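Local coordinates for protein GH127 beta-L-arabinofuranoside (Geobacillus stearothermophilus, PDB 4QK0) that probably hydrolyses terminal beta-L-arabinofuranosyl residues, as a beta-L-arabinofuranosidase of glycoside hydrolase family 127, at residues V152-F155 and R156-K160. Sequence-based numbering, arbitrary orientation.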
loop_
_atom_site.group_PDB
_atom_site.type_symbol
_atom_site.label_atom_id
_atom_site.label_comp_id
_atom_site.label_asym_id
_atom_site.label_seq_id
_atom_site.Cartn_x
_atom_site.Cartn_y
_atom_site.Cartn_z
ATOM N N VAL A 152 -39.372 7.838 10.282
ATOM C CA VAL A 152 -39.418 9.252 10.660
ATOM C C VAL A 152 -39.533 10.122 9.419
ATOM O O VAL A 152 -40.399 11.014 9.330
ATOM C CB VAL A 152 -38.177 9.676 11.482
ATOM C CG1 VAL A 152 -38.126 11.197 11.677
ATOM C CG2 VAL A 152 -38.194 8.995 12.823
ATOM N N ALA A 153 -38.661 9.866 8.456
ATOM C CA ALA A 153 -38.670 10.653 7.248
ATOM C C ALA A 153 -40.002 10.550 6.489
ATOM O O ALA A 153 -40.453 11.525 5.890
ATOM C CB ALA A 153 -37.518 10.257 6.324
ATOM N N TYR A 154 -40.534 9.347 6.422
ATOM C CA TYR A 154 -41.724 9.090 5.665
ATOM C C TYR A 154 -42.917 9.800 6.349
ATOM O O TYR A 154 -43.766 10.351 5.682
ATOM C CB TYR A 154 -41.949 7.559 5.527
ATOM C CG TYR A 154 -42.967 7.224 4.472
ATOM C CD1 TYR A 154 -42.628 7.259 3.130
ATOM C CD2 TYR A 154 -44.294 6.924 4.808
ATOM C CE1 TYR A 154 -43.555 6.991 2.142
ATOM C CE2 TYR A 154 -45.231 6.643 3.830
ATOM C CZ TYR A 154 -44.855 6.679 2.496
ATOM O OH TYR A 154 -45.756 6.419 1.481
ATOM N N PHE A 155 -42.947 9.808 7.677
ATOM C CA PHE A 155 -43.953 10.584 8.385
ATOM C C PHE A 155 -43.908 12.086 8.096
ATOM O O PHE A 155 -44.927 12.710 7.794
ATOM C CB PHE A 155 -43.832 10.371 9.874
ATOM C CG PHE A 155 -44.805 11.192 10.646
ATOM C CD1 PHE A 155 -46.178 10.981 10.487
ATOM C CD2 PHE A 155 -44.377 12.200 11.480
ATOM C CE1 PHE A 155 -47.101 11.758 11.158
ATOM C CE2 PHE A 155 -45.297 12.978 12.171
ATOM C CZ PHE A 155 -46.650 12.751 12.015
ATOM N N ARG A 156 -42.734 12.660 8.169
ATOM C CA ARG A 156 -42.556 14.087 7.935
ATOM C C ARG A 156 -42.927 14.437 6.546
ATOM O O ARG A 156 -43.404 15.537 6.323
ATOM C CB ARG A 156 -41.099 14.551 8.197
ATOM C CG ARG A 156 -40.745 14.441 9.655
ATOM C CD ARG A 156 -39.393 15.001 10.039
ATOM N NE ARG A 156 -39.629 15.570 11.357
ATOM C CZ ARG A 156 -38.802 15.543 12.383
ATOM N NH1 ARG A 156 -37.603 14.976 12.263
ATOM N NH2 ARG A 156 -39.204 16.112 13.527
ATOM N N ALA A 157 -42.724 13.519 5.608
ATOM C CA ALA A 157 -43.020 13.816 4.201
ATOM C C ALA A 157 -44.473 13.647 3.824
ATOM O O ALA A 157 -44.964 14.346 2.954
ATOM C CB ALA A 157 -42.192 12.904 3.275
ATOM N N THR A 158 -45.111 12.618 4.358
ATOM C CA THR A 158 -46.436 12.263 3.881
ATOM C C THR A 158 -47.535 12.446 4.912
ATOM O O THR A 158 -48.702 12.386 4.555
ATOM C CB THR A 158 -46.506 10.794 3.459
ATOM O OG1 THR A 158 -46.281 9.951 4.604
ATOM C CG2 THR A 158 -45.512 10.506 2.375
ATOM N N GLY A 159 -47.182 12.609 6.175
ATOM C CA GLY A 159 -48.199 12.632 7.267
ATOM C C GLY A 159 -48.676 11.257 7.669
ATOM O O GLY A 159 -49.385 11.107 8.639
ATOM N N LYS A 160 -48.266 10.220 6.937
ATOM C CA LYS A 160 -48.702 8.859 7.253
ATOM C C LYS A 160 -47.850 8.216 8.330
ATOM O O LYS A 160 -46.667 8.023 8.143
ATOM C CB LYS A 160 -48.697 7.986 5.982
ATOM C CG LYS A 160 -49.614 8.521 4.904
ATOM C CD LYS A 160 -49.479 7.738 3.626
ATOM C CE LYS A 160 -50.424 8.308 2.592
ATOM N NZ LYS A 160 -50.068 7.777 1.249
#
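Thr158 folds back against Tyr154 at the C-terminal end of helix 140-158, in the helical catalytic domain. Thr158 OG1 donates to Tyr154 O at 2.8 Å, reaching the carbonyl from above its plane, while Thr158 N binds the same oxygen from the opposite face at 2.9 Å. The hydroxyl sits between the backbone N and the carbonyl carbon of its own residue (chi1 64°), and this rotation also lays the methyl over one face of the Tyr154 ring in a CH-pi contact, with Thr158 CG2 4.0 Å from the ring centroid and shifted toward the rim. Thr158 OG1 further accepts from Lys160 N at 3.1 Å, a nearly straight bond that makes an ST turn of the chain leaving the helix. Gly159, with positive phi, ends the helical run, and Gly159 N still reaches Phe155 O at 2.8 Å. On this compact side, helix 96-112 packs on the Tyr154 ring; Asp103 of that helix takes the phenol hydroxyl and, with Glu99, forms salt bridges to Lys160 NZ.

The other flank is looser. Phe155 turns its ring along the exit turn, where Phe155 CE1 comes within 3.5 Å of Gly159 O. The exposed Arg156 runs beside Val152, and between the side chains the nearest approach is Arg156 NH1 to Val152 CG1, 3.9 Å; the backbone bond from Arg156 N to Val152 O holds this turn. Val204 of helix 194-205 touches all three side chains. One threonine hydroxyl, donor to the last turn and acceptor from Lys160 N in the outgoing loop, thus ties the helix end to the loop and probably helps hold its methyl against the tyrosine ring.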